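Local coordinates for protein GTP-sensing transcriptional pleiotropic repressor CodY (Clostridioides difficile, PDB 5N0L) that binds isoleucine in its GAF domain and, as a GTP-sensing global repressor, probably couples nutrient supply to transcription, at residues D79-N84 / P105-R110; T116-L121 / Y149-V154; D38-N43 / L132-N137. All blocks are in the same frame, centred on the assembly; numbering follows the deposited sequence. Where two conformers were deposited one is given.

Interaction 1 of 3, residues D79-N84 / P105-R110; sequences DEYTQN and PEEHGR. With ILE (isoleucine), chain G.
The ring of Y81 reaches out from helix 79-85 and ends among the backbone and carboxylate of the loop 105-110, next to the bound isoleucine. Its CG is anti to the carbonyl carbon (chi1 -77°), and the side chains of Y81 and P105 run antiparallel past each other, Y81 CE1 lying 3.7 Å from P105 CD, while the phenol oxygen travels on to E106 and E107. Both polar partners meet the ring at its edge, in plane. Y81 OH donates to E107 OE2 at 2.7 Å, using the anti lone pair of that oxygen, and accepts from E106 N at 3.0 Å over a rather bent bond. The ring and carboxylate planes stand 61° apart.

E107 folds back at chi2, which brings its carboxylate to the phenol oxygen at the ring edge and within reach of R110. The arginine grips it side-on in a salt bridge with two nitrogens: R110 NE to E107 OE1 at 2.7 Å and R110 NH1 to E107 OE2 at 2.9 Å. Both bonds are nearly straight and lie in the guanidinium plane, yet they come in from above the carboxylate plane. The ligand amino group, ILE N, donates to E107 OE1 at 2.9 Å and stands 3.4 Å from R110 NE. F104 packs edge-to-face with the Y81 ring.

At the outer side E80, its CG anti to the backbone N, meets P105 tip to tip. Its carboxylate faces that of E106, and one water donates to both E80 OE1 and E106 OE2, bridging the like charges.

E107 OE2 thus accepts from Y81 and R110 while OE1 serves R110 and the ligand. Such donors would favour the ionised carboxylate and hold its rotation fixed, and its charge probably balances both the arginine and the ligand ammonium.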
loop_
_atom_site.group_PDB
_atom_site.type_symbol
_atom_site.label_atom_id
_atom_site.label_comp_id
_atom_site.label_asym_id
_atom_site.label_seq_id
_atom_site.Cartn_x
_atom_site.Cartn_y
_atom_site.Cartn_z
ATOM N N ASP A 79 -23.202 -15.433 16.582
ATOM C CA ASP A 79 -23.129 -16.233 15.419
ATOM C C ASP A 79 -24.474 -16.285 14.649
ATOM O O ASP A 79 -24.455 -16.293 13.442
ATOM C CB ASP A 79 -22.678 -17.673 15.760
ATOM C CG ASP A 79 -22.399 -18.491 14.467
ATOM O OD1 ASP A 79 -21.469 -18.144 13.595
ATOM O OD2 ASP A 79 -23.103 -19.479 14.315
ATOM N N GLU A 80 -25.594 -16.388 15.351
ATOM C CA GLU A 80 -26.920 -16.447 14.699
ATOM C C GLU A 80 -27.160 -15.155 13.900
ATOM O O GLU A 80 -27.624 -15.243 12.734
ATOM C CB GLU A 80 -27.989 -16.652 15.731
ATOM C CG GLU A 80 -29.427 -16.590 15.238
ATOM C CD GLU A 80 -30.367 -17.552 15.902
ATOM O OE1 GLU A 80 -30.403 -17.509 17.130
ATOM O OE2 GLU A 80 -31.139 -18.285 15.199
ATOM N N TYR A 81 -26.858 -14.016 14.493
ATOM C CA TYR A 81 -27.047 -12.716 13.761
ATOM C C TYR A 81 -26.090 -12.614 12.600
ATOM O O TYR A 81 -26.463 -12.157 11.512
ATOM C CB TYR A 81 -26.899 -11.525 14.686
ATOM C CG TYR A 81 -28.079 -11.213 15.616
ATOM C CD1 TYR A 81 -29.020 -12.176 16.002
ATOM C CD2 TYR A 81 -28.301 -9.911 16.083
ATOM C CE1 TYR A 81 -30.093 -11.849 16.827
ATOM C CE2 TYR A 81 -29.427 -9.574 16.900
ATOM C CZ TYR A 81 -30.298 -10.544 17.263
ATOM O OH TYR A 81 -31.417 -10.265 18.017
ATOM N N THR A 82 -24.829 -13.043 12.787
ATOM C CA THR A 82 -23.869 -13.044 11.774
ATOM C C THR A 82 -24.270 -13.831 10.559
ATOM O O THR A 82 -24.082 -13.299 9.448
ATOM C CB THR A 82 -22.515 -13.576 12.378
ATOM O OG1 THR A 82 -22.143 -12.688 13.453
ATOM C CG2 THR A 82 -21.445 -13.627 11.304
ATOM N N GLN A 83 -24.757 -15.085 10.768
ATOM C CA GLN A 83 -25.265 -16.027 9.739
ATOM C C GLN A 83 -26.503 -15.448 9.031
ATOM O O GLN A 83 -26.571 -15.566 7.703
ATOM C CB GLN A 83 -25.308 -17.453 10.061
ATOM C CG GLN A 83 -23.889 -17.900 10.562
ATOM C CD GLN A 83 -22.680 -17.629 9.693
ATOM O OE1 GLN A 83 -22.663 -17.874 8.439
ATOM N NE2 GLN A 83 -21.556 -17.240 10.358
ATOM N N ASN A 84 -27.346 -14.899 9.847
ATOM C CA ASN A 84 -28.637 -14.463 9.296
ATOM C C ASN A 84 -28.503 -13.253 8.407
ATOM O O ASN A 84 -29.201 -13.235 7.371
ATOM C CB ASN A 84 -29.649 -14.246 10.369
ATOM C CG ASN A 84 -30.140 -15.544 11.021
ATOM O OD1 ASN A 84 -30.844 -15.462 12.070
ATOM N ND2 ASN A 84 -29.825 -16.717 10.436
ATOM N N PRO A 105 -33.225 -12.982 16.024
ATOM C CA PRO A 105 -34.215 -13.625 16.892
ATOM C C PRO A 105 -34.350 -13.183 18.321
ATOM O O PRO A 105 -35.297 -13.630 18.976
ATOM C CB PRO A 105 -33.819 -15.099 16.842
ATOM C CG PRO A 105 -33.288 -15.284 15.532
ATOM C CD PRO A 105 -32.552 -14.016 15.208
ATOM N N GLU A 106 -33.446 -12.314 18.790
ATOM C CA GLU A 106 -33.442 -11.859 20.148
ATOM C C GLU A 106 -34.047 -10.494 20.316
ATOM O O GLU A 106 -33.770 -9.767 21.305
ATOM C CB GLU A 106 -31.966 -11.788 20.669
ATOM C CG GLU A 106 -31.167 -13.065 20.561
ATOM C CD GLU A 106 -31.952 -14.206 21.122
ATOM O OE1 GLU A 106 -32.341 -14.101 22.319
ATOM O OE2 GLU A 106 -32.231 -15.167 20.356
ATOM N N GLU A 107 -34.896 -10.094 19.387
ATOM C CA GLU A 107 -35.358 -8.752 19.463
ATOM C C GLU A 107 -36.690 -8.562 20.151
ATOM O O GLU A 107 -37.349 -7.470 19.925
ATOM C CB GLU A 107 -35.424 -8.148 18.033
ATOM C CG GLU A 107 -34.084 -7.986 17.394
ATOM C CD GLU A 107 -33.114 -7.172 18.213
ATOM O OE1 GLU A 107 -33.462 -5.988 18.442
ATOM O OE2 GLU A 107 -32.001 -7.737 18.634
ATOM N N HIS A 108 -37.087 -9.478 21.035
ATOM C CA HIS A 108 -38.486 -9.519 21.533
ATOM C C HIS A 108 -39.080 -8.250 22.244
ATOM O O HIS A 108 -40.344 -8.008 22.169
ATOM C CB HIS A 108 -38.816 -10.816 22.296
ATOM C CG HIS A 108 -39.990 -11.549 21.707
ATOM N ND1 HIS A 108 -41.233 -10.952 21.552
ATOM C CD2 HIS A 108 -40.097 -12.786 21.157
ATOM C CE1 HIS A 108 -42.062 -11.797 20.958
ATOM N NE2 HIS A 108 -41.400 -12.921 20.718
ATOM N N GLY A 109 -38.253 -7.412 22.887
ATOM C CA GLY A 109 -38.823 -6.080 23.344
ATOM C C GLY A 109 -38.720 -4.899 22.343
ATOM O O GLY A 109 -39.015 -3.746 22.696
ATOM N N ARG A 110 -38.281 -5.154 21.105
ATOM C CA ARG A 110 -37.836 -4.063 20.208
ATOM C C ARG A 110 -38.505 -4.244 18.840
ATOM O O ARG A 110 -37.937 -3.923 17.806
ATOM C CB ARG A 110 -36.301 -4.070 20.060
ATOM C CG ARG A 110 -35.559 -3.803 21.357
ATOM C CD ARG A 110 -34.058 -3.672 21.177
ATOM N NE ARG A 110 -33.318 -4.926 20.891
ATOM C CZ ARG A 110 -32.519 -5.575 21.748
ATOM N NH1 ARG A 110 -31.878 -6.654 21.345
ATOM N NH2 ARG A 110 -32.378 -5.179 23.008
HETATM N N ILE G . -30.815 -4.775 18.542
HETATM C CA ILE G . -30.517 -3.947 17.334
HETATM C C ILE G . -30.945 -2.523 17.578
HETATM O O ILE G . -32.085 -2.311 17.985
HETATM C CB ILE G . -31.195 -4.537 16.116
HETATM C CG1 ILE G . -30.571 -5.907 15.814
HETATM C CG2 ILE G . -30.939 -3.694 14.913
HETATM C CD1 ILE G . -29.211 -5.868 15.140
HETATM O OXT ILE G . -30.105 -1.656 17.450
HETATM O O HOH W 1 -30.039 -15.229 18.338
#

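Interaction 2 of 3, residues T116-L121 / Y149-V154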
loop_
_atom_site.group_PDB
_atom_site.type_symbol
_atom_site.label_atom_id
_atom_site.label_comp_id
_atom_site.label_asym_id
_atom_site.label_seq_id
_atom_site.Cartn_x
_atom_site.Cartn_y
_atom_site.Cartn_z
ATOM N N THR A 116 -33.224 -1.519 8.632
ATOM C CA THR A 116 -32.761 -1.696 7.306
ATOM C C THR A 116 -31.386 -2.386 7.280
ATOM O O THR A 116 -30.474 -1.983 8.031
ATOM C CB THR A 116 -32.744 -0.344 6.612
ATOM O OG1 THR A 116 -34.151 0.079 6.471
ATOM C CG2 THR A 116 -32.062 -0.395 5.237
ATOM N N VAL A 117 -31.268 -3.350 6.414
ATOM C CA VAL A 117 -30.036 -4.190 6.275
ATOM C C VAL A 117 -29.507 -4.109 4.858
ATOM O O VAL A 117 -30.214 -4.459 3.835
ATOM C CB VAL A 117 -30.336 -5.627 6.677
ATOM C CG1 VAL A 117 -29.023 -6.467 6.650
ATOM C CG2 VAL A 117 -31.041 -5.705 8.038
ATOM N N VAL A 118 -28.309 -3.539 4.782
ATOM C CA VAL A 118 -27.672 -3.249 3.510
ATOM C C VAL A 118 -26.415 -4.073 3.349
ATOM O O VAL A 118 -25.452 -3.842 4.142
ATOM C CB VAL A 118 -27.324 -1.788 3.346
ATOM C CG1 VAL A 118 -26.761 -1.525 1.940
ATOM C CG2 VAL A 118 -28.559 -0.930 3.660
ATOM N N PRO A 119 -26.390 -4.930 2.310
ATOM C CA PRO A 119 -25.116 -5.655 2.045
ATOM C C PRO A 119 -23.983 -4.709 1.701
ATOM O O PRO A 119 -24.133 -3.719 0.967
ATOM C CB PRO A 119 -25.451 -6.566 0.875
ATOM C CG PRO A 119 -26.937 -6.846 1.028
ATOM C CD PRO A 119 -27.505 -5.539 1.537
ATOM N N ILE A 120 -22.768 -5.020 2.187
ATOM C CA ILE A 120 -21.589 -4.265 1.841
ATOM C C ILE A 120 -20.797 -5.144 0.889
ATOM O O ILE A 120 -20.366 -6.269 1.251
ATOM C CB ILE A 120 -20.729 -3.914 3.072
ATOM C CG1 ILE A 120 -21.466 -2.990 4.032
ATOM C CG2 ILE A 120 -19.402 -3.350 2.651
ATOM C CD1 ILE A 120 -20.874 -2.646 5.412
ATOM N N LEU A 121 -20.599 -4.649 -0.312
ATOM C CA LEU A 121 -20.011 -5.363 -1.405
ATOM C C LEU A 121 -18.820 -4.539 -1.894
ATOM O O LEU A 121 -18.781 -3.306 -1.816
ATOM C CB LEU A 121 -20.996 -5.513 -2.550
ATOM C CG LEU A 121 -22.385 -6.104 -2.201
ATOM C CD1 LEU A 121 -23.330 -6.135 -3.414
ATOM C CD2 LEU A 121 -22.272 -7.486 -1.580
ATOM N N TYR A 149 -24.995 4.270 -0.588
ATOM C CA TYR A 149 -23.791 4.783 -0.997
ATOM C C TYR A 149 -22.761 4.649 0.191
ATOM O O TYR A 149 -21.586 4.388 -0.104
ATOM C CB TYR A 149 -23.783 6.148 -1.628
ATOM C CG TYR A 149 -23.659 7.314 -0.843
ATOM C CD1 TYR A 149 -22.405 7.735 -0.280
ATOM C CD2 TYR A 149 -24.741 8.222 -0.789
ATOM C CE1 TYR A 149 -22.300 8.927 0.365
ATOM C CE2 TYR A 149 -24.626 9.392 -0.128
ATOM C CZ TYR A 149 -23.409 9.777 0.408
ATOM O OH TYR A 149 -23.341 10.968 1.046
ATOM N N SER A 150 -23.217 4.839 1.396
ATOM C CA SER A 150 -22.296 4.695 2.580
ATOM C C SER A 150 -21.791 3.272 2.695
ATOM O O SER A 150 -20.531 3.109 2.902
ATOM C CB SER A 150 -23.033 5.087 3.833
ATOM O OG SER A 150 -23.277 6.472 3.953
ATOM N N ALA A 151 -22.644 2.298 2.473
ATOM C CA ALA A 151 -22.202 0.861 2.385
ATOM C C ALA A 151 -21.224 0.591 1.305
ATOM O O ALA A 151 -20.211 -0.121 1.486
ATOM C CB ALA A 151 -23.374 -0.081 2.285
ATOM N N THR A 152 -21.450 1.161 0.098
ATOM C CA THR A 152 -20.532 1.037 -0.960
ATOM C C THR A 152 -19.148 1.654 -0.614
ATOM O O THR A 152 -18.108 1.070 -0.960
ATOM C CB THR A 152 -21.153 1.725 -2.245
ATOM O OG1 THR A 152 -22.305 0.956 -2.591
ATOM C CG2 THR A 152 -20.231 1.696 -3.365
ATOM N N VAL A 153 -19.140 2.799 0.051
ATOM C CA VAL A 153 -17.887 3.410 0.453
ATOM C C VAL A 153 -17.128 2.480 1.490
ATOM O O VAL A 153 -15.885 2.258 1.304
ATOM C CB VAL A 153 -18.114 4.773 1.082
ATOM C CG1 VAL A 153 -16.894 5.289 1.866
ATOM C CG2 VAL A 153 -18.416 5.733 -0.034
ATOM N N VAL A 154 -17.855 1.935 2.406
ATOM C CA VAL A 154 -17.205 0.897 3.352
ATOM C C VAL A 154 -16.567 -0.228 2.535
ATOM O O VAL A 154 -15.337 -0.526 2.729
ATOM C CB VAL A 154 -18.153 0.361 4.428
ATOM C CG1 VAL A 154 -17.418 -0.771 5.306
ATOM C CG2 VAL A 154 -18.676 1.426 5.351
HETATM O O HOH W 2 -17.873 -1.080 -2.800
#
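Helix 141-158 lies against one face of the central antiparallel sheet of the GAF domain, and here its turn at A151 packs on strand 114-122. Strand 116-121 and helix 149-154 run in roughly the same direction, 32° apart, and their axes approach to 6.7 Å. That is close for a helix on a sheet, and the small side chain of A151 at the point of nearest approach allows it: the CA atoms of I120 and A151 are 5.2 Å apart.

A151 points its methyl at the strand, where it touches two side chains. V118 carries CG1 anti to its backbone N (chi1 -175°), which puts V118 CG1 3.7 Å from A151 CB. I120, two residues on, brings its CG1 to 3.9 Å from A151 CB. The isoleucine then spreads over the helix by its CG2 methyl and by the tip of the CG1 arm. I120 CG2, anti to the backbone N, rests 3.5 Å from the carbonyl oxygen A151 O, while the extended arm (chi2 172°) carries I120 CD1 to V154 CG1 at 3.9 Å. I120 and V154 cross obliquely, one helical turn beyond A151.

At the margin a water donates to L121 O at 2.6 Å and to T152 O at 2.8 Å, joining the backbones of strand and helix. Residues of the helix turned away from the strand meet other subunits: the ring of Y149 stacks on Y149 of the fourth subunit, and T152 OG1 is hydrogen-bonded to Q20 of the third subunit.

Across the buried interface the direct contacts are methyl and methylene groups plus two carbonyl oxygens, A151 O and P119 O, so the helix is held to the strand mainly by van der Waals packing and exclusion of water, with the bridging water supplying the polar link at the edge.

Interaction 3 of 3, residues D38-N43 / L132-N137. With ILE (isoleucine), chain G.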
loop_
_atom_site.group_PDB
_atom_site.type_symbol
_atom_site.label_atom_id
_atom_site.label_comp_id
_atom_site.label_asym_id
_atom_site.label_seq_id
_atom_site.Cartn_x
_atom_site.Cartn_y
_atom_site.Cartn_z
ATOM N N ASP A 38 -26.303 10.061 13.141
ATOM C CA ASP A 38 -26.740 11.452 13.355
ATOM C C ASP A 38 -27.770 11.787 12.262
ATOM O O ASP A 38 -28.880 12.220 12.619
ATOM C CB ASP A 38 -25.572 12.409 13.240
ATOM C CG ASP A 38 -25.968 13.833 13.313
ATOM O OD1 ASP A 38 -26.542 14.277 14.307
ATOM O OD2 ASP A 38 -25.714 14.574 12.366
ATOM N N VAL A 39 -27.458 11.539 11.003
ATOM C CA VAL A 39 -28.409 12.085 9.876
ATOM C C VAL A 39 -29.654 11.213 9.995
ATOM O O VAL A 39 -30.656 11.827 9.842
ATOM C CB VAL A 39 -27.744 12.282 8.468
ATOM C CG1 VAL A 39 -26.524 13.196 8.469
ATOM C CG2 VAL A 39 -27.481 10.976 7.781
ATOM N N LEU A 40 -29.641 9.809 10.285
ATOM C CA LEU A 40 -30.721 9.012 10.322
ATOM C C LEU A 40 -31.313 8.759 11.674
ATOM O O LEU A 40 -32.250 7.972 11.714
ATOM C CB LEU A 40 -30.394 7.734 9.583
ATOM C CG LEU A 40 -29.735 7.836 8.229
ATOM C CD1 LEU A 40 -29.454 6.500 7.597
ATOM C CD2 LEU A 40 -30.833 8.569 7.289
ATOM N N SER A 41 -30.782 9.415 12.766
ATOM C CA SER A 41 -31.279 9.229 14.155
ATOM C C SER A 41 -31.395 7.755 14.422
ATOM O O SER A 41 -32.449 7.296 14.875
ATOM C CB SER A 41 -32.650 9.927 14.331
ATOM O OG SER A 41 -32.390 11.295 14.131
ATOM N N SER A 42 -30.309 7.001 14.151
ATOM C CA SER A 42 -30.447 5.559 14.153
ATOM C C SER A 42 -29.278 4.893 14.944
ATOM O O SER A 42 -28.241 5.466 14.970
ATOM C CB SER A 42 -30.375 4.998 12.758
ATOM O OG SER A 42 -31.577 5.352 12.011
ATOM N N ASN A 43 -29.532 3.690 15.402
ATOM C CA ASN A 43 -28.340 2.748 15.707
ATOM C C ASN A 43 -27.798 2.291 14.397
ATOM O O ASN A 43 -28.562 1.850 13.565
ATOM C CB ASN A 43 -28.874 1.555 16.507
ATOM C CG ASN A 43 -29.159 1.878 17.976
ATOM O OD1 ASN A 43 -28.935 3.020 18.448
ATOM N ND2 ASN A 43 -29.609 0.825 18.755
ATOM N N LEU A 132 -29.107 -0.578 10.157
ATOM C CA LEU A 132 -29.550 0.689 10.623
ATOM C C LEU A 132 -30.903 0.476 11.247
ATOM O O LEU A 132 -31.698 -0.296 10.720
ATOM C CB LEU A 132 -29.716 1.709 9.479
ATOM C CG LEU A 132 -28.429 1.916 8.700
ATOM C CD1 LEU A 132 -28.709 1.639 7.270
ATOM C CD2 LEU A 132 -27.825 3.272 8.831
ATOM N N SER A 133 -31.111 1.060 12.425
ATOM C CA SER A 133 -32.321 0.790 13.180
ATOM C C SER A 133 -32.802 1.937 14.011
ATOM O O SER A 133 -32.016 2.637 14.584
ATOM C CB SER A 133 -32.138 -0.434 14.028
ATOM O OG SER A 133 -33.291 -0.831 14.739
ATOM N N ARG A 134 -34.135 2.226 13.991
ATOM C CA ARG A 134 -34.657 3.342 14.724
ATOM C C ARG A 134 -36.153 3.141 15.030
ATOM O O ARG A 134 -36.848 2.292 14.437
ATOM C CB ARG A 134 -34.394 4.673 13.984
ATOM C CG ARG A 134 -35.319 4.762 12.733
ATOM C CD ARG A 134 -34.895 5.961 11.972
ATOM N NE ARG A 134 -35.782 6.245 10.779
ATOM C CZ ARG A 134 -35.446 7.103 9.831
ATOM N NH1 ARG A 134 -34.337 7.816 9.864
ATOM N NH2 ARG A 134 -36.373 7.350 8.805
ATOM N N TYR A 135 -36.619 3.878 15.982
ATOM C CA TYR A 135 -38.016 3.852 16.412
ATOM C C TYR A 135 -38.769 4.883 15.489
ATOM O O TYR A 135 -38.163 5.736 14.879
ATOM C CB TYR A 135 -38.223 4.349 17.822
ATOM C CG TYR A 135 -37.659 3.291 18.904
ATOM C CD1 TYR A 135 -38.437 2.246 19.250
ATOM C CD2 TYR A 135 -36.419 3.421 19.396
ATOM C CE1 TYR A 135 -38.029 1.248 20.122
ATOM C CE2 TYR A 135 -35.976 2.474 20.311
ATOM C CZ TYR A 135 -36.754 1.389 20.632
ATOM O OH TYR A 135 -36.307 0.406 21.523
ATOM N N SER A 136 -40.047 4.635 15.474
ATOM C CA SER A 136 -41.103 5.706 15.088
ATOM C C SER A 136 -41.220 5.912 13.568
ATOM O O SER A 136 -42.349 5.926 13.058
ATOM C CB SER A 136 -40.854 7.009 15.844
ATOM O OG SER A 136 -41.927 8.003 15.730
ATOM N N ASN A 137 -40.163 6.169 12.871
ATOM C CA ASN A 137 -40.129 6.457 11.416
ATOM C C ASN A 137 -39.571 5.387 10.551
ATOM O O ASN A 137 -38.360 5.070 10.603
ATOM C CB ASN A 137 -39.429 7.808 11.169
ATOM C CG ASN A 137 -40.241 9.008 11.773
ATOM O OD1 ASN A 137 -41.439 9.239 11.412
ATOM N ND2 ASN A 137 -39.590 9.785 12.663
HETATM N N ILE G . -30.815 -4.775 18.542
HETATM C CA ILE G . -30.517 -3.947 17.334
HETATM C C ILE G . -30.945 -2.523 17.578
HETATM O O ILE G . -32.085 -2.311 17.985
HETATM C CB ILE G . -31.195 -4.537 16.116
HETATM C CG1 ILE G . -30.571 -5.907 15.814
HETATM C CG2 ILE G . -30.939 -3.694 14.913
HETATM C CD1 ILE G . -29.211 -5.868 15.140
HETATM O OXT ILE G . -30.105 -1.656 17.450
#
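R134 buries more surface here than any other residue of the two segments, and it lies across the end of helix 30-40. Its CG sits in the crowded position between backbone N and carbonyl carbon (chi1 72°), and from there the chain runs extended to NE. R134 NH1 donates to L40 O at 2.8 Å; the oxygen lies in the guanidinium plane, while the nitrogen stands above the carbonyl plane. S42 OG donates to the same L40 O at 2.7 Å from still farther out of that plane, so two donors grip one carbonyl at the helix terminus. The serine hydroxyl also lies alongside the arginine chain, S42 OG being 3.4 Å from R134 CD. R134 NE donates almost straight to N137 O, tying the guanidinium to the following loop, and F139 makes a cation-pi contact with it.

L40 and L132 come next. Their side chains cross obliquely and touch through L40 CD1 and L132 CD2 at 3.8 Å, and L40 CB lies 4.0 Å from R134 NH1.

The helix stops in a Schellman motif, with S41 at positive phi, and the chain turns into strand 43-48 of the GAF sheet. N43 and S133 form an antiparallel hydrogen-bonded pair, N43 N to S133 O at 2.8 Å and S133 N to N43 O at 2.9 Å.

N43 and S133 put their side chains on the ligand face of the sheet. N43 ND2 donates to ILE OXT at 2.8 Å, almost straight, and N43 OD1 is held by D60 N, which fixes the rotation of the amide. S133 CB packs on ILE CG2, its hydroxyl being hydrogen-bonded to T115.

Overall arrangement
All three contacts lie within one GAF domain. Interactions 1 and 3, centres 18 Å apart, both touch the bound isoleucine, the former chiefly at its amino group, the latter chiefly at its carboxylate; R110 packs on Y135 where they meet. Along the chain, interaction 1 falls between the two segments of interaction 3 and is complete before interaction 2 begins; those two have centres 20 Å apart, nearest atoms about 7 Å, and do not touch. The segments of 2 and 3 alternate. Their centres are 16 Å apart, and neighbouring strands 114-122 and 125-134 join them through a probable hydrogen bond, T116 N to L132 O. Both touch the second subunit, and 2 also the third and fourth.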